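Local structure of ADP-ribosylating toxin CARDS (Mycoplasma pneumoniae, 4TLV) at residues A[448-457]-A[463-473]. The protein transfers ADP-ribosyl groups from NAD(+) to multiple target proteins in vitro and causes vacuolation in mammalian cells, acting as the main virulence factor of the bacterium. Numbering follows the deposited sequence.
Sequences WYWRGYYYTP and SYQMKTPDGQI
Thr456 and Tyr464 form an antiparallel hydrogen-bonded pair: Thr456 N reaches Tyr464 O at 2.9 Å, and Tyr464 N returns a bond to Thr456 O. On one side Pro457 and Ser463 follow as a non-hydrogen-bonded pair; toward Gln465 regular pairing ends, and side chain and waters take over. Gln465 supplies a side-chain donor in place of a backbone N-H: its chain bends at chi2 (-80°), which turns NE2 back to a lone pair of Tyr454 O at 2.9 Å, in the carbonyl plane. Water 1 accepts from Tyr454 N and, weakly, from the same NE2, while water 2 bridges Tyr455 O and Thr468 N.

Three side-chain hydroxyls add further polar links. Trp448 NE1 points almost straight, within its ring plane, at Ser463 OG, 3.0 Å away; Gly565 O and Trp567 NE1 also bond it, giving the buried hydroxyl three hydrogen bonds. Thr456 OG1 lies 2.7 Å from Thr468 OG1, which is also hydrogen-bonded to Leu446 O, and water 3 binds Thr456 OG1.

Apolar contacts fill in around these bonds. Gln465 CG sits over one face of Tyr455, 3.9 Å from the ring centroid, as a CH-pi contact, while Trp448 CZ2 lies against the opposite face, toward the rim. The extended Lys467 chain runs alongside Tyr454, its CD over the face opposite Tyr449. The CG corner of the Pro457 ring touches Ile473 CD1 at 3.6 Å.

Strands 448-450 and 453-457, joined by a type I' turn, thus gain a third antiparallel strand at 463-464, a small meander of two successive hairpins within the beta-trefoil D3 domain.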
# COMPACT_ATOMS: atom_id res chain seq x y z
N TRP A 448 -10.48 21.42 -4.37
CA TRP A 448 -10.41 22.11 -5.64
C TRP A 448 -9.57 23.36 -5.50
O TRP A 448 -9.24 23.77 -4.38
CB TRP A 448 -11.79 22.36 -6.26
CG TRP A 448 -12.77 23.21 -5.47
CD1 TRP A 448 -13.55 22.80 -4.42
CD2 TRP A 448 -13.12 24.58 -5.73
NE1 TRP A 448 -14.35 23.85 -3.99
CE2 TRP A 448 -14.11 24.95 -4.78
CE3 TRP A 448 -12.70 25.53 -6.67
CZ2 TRP A 448 -14.67 26.23 -4.74
CZ3 TRP A 448 -13.26 26.81 -6.63
CH2 TRP A 448 -14.24 27.14 -5.66
N TYR A 449 -9.20 23.94 -6.64
CA TYR A 449 -8.22 25.01 -6.69
C TYR A 449 -8.75 26.10 -7.61
O TYR A 449 -9.30 25.82 -8.67
CB TYR A 449 -6.93 24.45 -7.27
CG TYR A 449 -5.80 25.42 -7.43
CD1 TYR A 449 -4.98 25.74 -6.36
CD2 TYR A 449 -5.53 25.99 -8.66
CE1 TYR A 449 -3.92 26.60 -6.51
CE2 TYR A 449 -4.48 26.86 -8.82
CZ TYR A 449 -3.68 27.16 -7.75
OH TYR A 449 -2.63 28.03 -7.94
N TRP A 450 -8.60 27.34 -7.19
CA TRP A 450 -9.05 28.45 -8.02
C TRP A 450 -8.18 29.66 -7.79
O TRP A 450 -8.11 30.19 -6.68
CB TRP A 450 -10.53 28.77 -7.77
CG TRP A 450 -11.06 29.77 -8.76
CD1 TRP A 450 -11.47 31.05 -8.50
CD2 TRP A 450 -11.19 29.59 -10.18
NE1 TRP A 450 -11.87 31.67 -9.66
CE2 TRP A 450 -11.70 30.80 -10.71
CE3 TRP A 450 -10.93 28.53 -11.06
CZ2 TRP A 450 -11.96 30.97 -12.07
CZ3 TRP A 450 -11.18 28.70 -12.42
CH2 TRP A 450 -11.70 29.92 -12.91
N ARG A 451 -7.47 30.06 -8.84
CA ARG A 451 -6.69 31.29 -8.83
C ARG A 451 -5.71 31.39 -7.67
O ARG A 451 -5.55 32.46 -7.07
CB ARG A 451 -7.62 32.51 -8.86
CG ARG A 451 -8.39 32.64 -10.17
CD ARG A 451 -9.35 33.82 -10.15
NE ARG A 451 -8.68 35.10 -9.87
CZ ARG A 451 -8.10 35.86 -10.80
NH1 ARG A 451 -8.09 35.46 -12.07
NH2 ARG A 451 -7.53 37.01 -10.45
N GLY A 452 -5.07 30.28 -7.33
CA GLY A 452 -4.07 30.27 -6.28
C GLY A 452 -4.58 29.88 -4.91
O GLY A 452 -3.79 29.68 -3.99
N TYR A 453 -5.90 29.75 -4.77
CA TYR A 453 -6.50 29.38 -3.49
C TYR A 453 -7.01 27.94 -3.48
O TYR A 453 -7.64 27.49 -4.44
CB TYR A 453 -7.66 30.33 -3.15
CG TYR A 453 -7.21 31.76 -2.96
CD1 TYR A 453 -6.61 32.17 -1.78
CD2 TYR A 453 -7.37 32.70 -3.98
CE1 TYR A 453 -6.20 33.49 -1.60
CE2 TYR A 453 -6.96 34.01 -3.80
CZ TYR A 453 -6.38 34.40 -2.62
OH TYR A 453 -5.97 35.70 -2.45
N TYR A 454 -6.78 27.24 -2.38
CA TYR A 454 -7.34 25.89 -2.19
C TYR A 454 -8.68 25.88 -1.46
O TYR A 454 -8.91 26.67 -0.54
CB TYR A 454 -6.34 25.01 -1.42
CG TYR A 454 -5.06 24.75 -2.17
CD1 TYR A 454 -4.05 25.70 -2.20
CD2 TYR A 454 -4.88 23.57 -2.88
CE1 TYR A 454 -2.88 25.47 -2.89
CE2 TYR A 454 -3.70 23.33 -3.57
CZ TYR A 454 -2.71 24.29 -3.58
OH TYR A 454 -1.53 24.06 -4.26
N TYR A 455 -9.54 24.96 -1.86
CA TYR A 455 -10.81 24.73 -1.19
C TYR A 455 -10.99 23.26 -0.83
O TYR A 455 -10.45 22.37 -1.50
CB TYR A 455 -11.96 25.14 -2.09
CG TYR A 455 -11.96 26.63 -2.38
CD1 TYR A 455 -11.19 27.16 -3.41
CD2 TYR A 455 -12.74 27.50 -1.61
CE1 TYR A 455 -11.19 28.53 -3.68
CE2 TYR A 455 -12.75 28.88 -1.88
CZ TYR A 455 -11.98 29.38 -2.91
OH TYR A 455 -11.99 30.73 -3.17
N THR A 456 -11.79 23.03 0.20
CA THR A 456 -12.02 21.70 0.73
C THR A 456 -13.54 21.48 0.89
O THR A 456 -14.28 22.42 1.17
CB THR A 456 -11.28 21.52 2.09
OG1 THR A 456 -11.30 20.14 2.48
CG2 THR A 456 -11.93 22.38 3.19
N PRO A 457 -14.01 20.25 0.67
CA PRO A 457 -15.44 19.96 0.82
C PRO A 457 -15.87 20.10 2.27
O PRO A 457 -15.06 19.89 3.19
CB PRO A 457 -15.55 18.49 0.41
CG PRO A 457 -14.23 18.11 -0.15
CD PRO A 457 -13.22 19.03 0.42
N SER A 463 -18.14 24.42 0.30
CA SER A 463 -16.68 24.36 0.46
C SER A 463 -16.19 25.42 1.42
O SER A 463 -16.80 26.48 1.58
CB SER A 463 -15.94 24.55 -0.88
OG SER A 463 -16.48 23.71 -1.87
N TYR A 464 -15.05 25.13 2.03
CA TYR A 464 -14.35 26.03 2.92
C TYR A 464 -13.05 26.37 2.21
O TYR A 464 -12.50 25.54 1.48
CB TYR A 464 -14.09 25.28 4.23
CG TYR A 464 -13.41 26.00 5.37
CD1 TYR A 464 -12.13 26.53 5.23
CD2 TYR A 464 -14.02 26.09 6.62
CE1 TYR A 464 -11.49 27.16 6.30
CE2 TYR A 464 -13.39 26.71 7.70
CZ TYR A 464 -12.12 27.25 7.53
OH TYR A 464 -11.48 27.86 8.58
N GLN A 465 -12.55 27.58 2.41
CA GLN A 465 -11.32 27.99 1.74
C GLN A 465 -10.11 27.63 2.58
O GLN A 465 -9.69 28.39 3.45
CB GLN A 465 -11.34 29.49 1.42
CG GLN A 465 -10.29 29.90 0.38
CD GLN A 465 -8.90 30.05 0.96
OE1 GLN A 465 -8.63 30.99 1.72
NE2 GLN A 465 -8.00 29.14 0.60
N MET A 466 -9.57 26.45 2.30
CA MET A 466 -8.34 25.97 2.91
C MET A 466 -7.98 24.67 2.20
O MET A 466 -8.82 24.04 1.55
CB MET A 466 -8.52 25.74 4.42
CG MET A 466 -9.62 24.74 4.75
SD MET A 466 -9.83 24.37 6.52
CE MET A 466 -8.74 22.96 6.71
N LYS A 467 -6.73 24.25 2.33
CA LYS A 467 -6.31 23.01 1.72
C LYS A 467 -6.87 21.86 2.55
O LYS A 467 -6.89 21.92 3.77
CB LYS A 467 -4.78 22.95 1.61
CG LYS A 467 -4.29 21.87 0.66
CD LYS A 467 -2.77 21.93 0.49
CE LYS A 467 -2.26 20.70 -0.27
NZ LYS A 467 -0.79 20.79 -0.55
N THR A 468 -7.38 20.83 1.87
CA THR A 468 -7.92 19.66 2.56
C THR A 468 -6.81 19.05 3.42
O THR A 468 -5.71 18.82 2.93
CB THR A 468 -8.43 18.64 1.56
OG1 THR A 468 -9.47 19.23 0.77
CG2 THR A 468 -8.98 17.41 2.27
N PRO A 469 -7.10 18.80 4.71
CA PRO A 469 -6.02 18.23 5.52
C PRO A 469 -5.79 16.75 5.22
O PRO A 469 -6.67 16.06 4.70
CB PRO A 469 -6.56 18.37 6.95
CG PRO A 469 -8.04 18.30 6.79
CD PRO A 469 -8.32 19.04 5.49
N ASP A 470 -4.61 16.27 5.58
CA ASP A 470 -4.32 14.85 5.53
C ASP A 470 -5.26 14.12 6.49
O ASP A 470 -5.66 14.68 7.52
CB ASP A 470 -2.88 14.58 5.96
CG ASP A 470 -1.86 15.22 5.05
OD1 ASP A 470 -1.83 14.85 3.85
OD2 ASP A 470 -1.10 16.08 5.52
N GLY A 471 -5.59 12.88 6.16
CA GLY A 471 -6.28 12.00 7.08
C GLY A 471 -7.76 12.26 7.24
O GLY A 471 -8.34 11.94 8.29
N GLN A 472 -8.39 12.81 6.21
CA GLN A 472 -9.80 13.21 6.31
C GLN A 472 -10.74 12.62 5.25
O GLN A 472 -11.84 12.16 5.56
CB GLN A 472 -9.92 14.74 6.28
CG GLN A 472 -11.32 15.20 6.64
CD GLN A 472 -11.41 16.69 6.78
OE1 GLN A 472 -11.34 17.23 7.88
NE2 GLN A 472 -11.54 17.37 5.66
N ILE A 473 -10.30 12.64 4.00
CA ILE A 473 -11.14 12.18 2.91
C ILE A 473 -10.46 11.00 2.26
O ILE A 473 -9.31 11.09 1.84
CB ILE A 473 -11.38 13.30 1.87
CG1 ILE A 473 -11.87 14.57 2.59
CG2 ILE A 473 -12.36 12.82 0.81
CD1 ILE A 473 -12.41 15.68 1.69
O HOH W 1 -5.29 28.41 -0.13
O HOH W 2 -7.63 21.50 -0.99
O HOH W 3 -12.10 19.66 5.02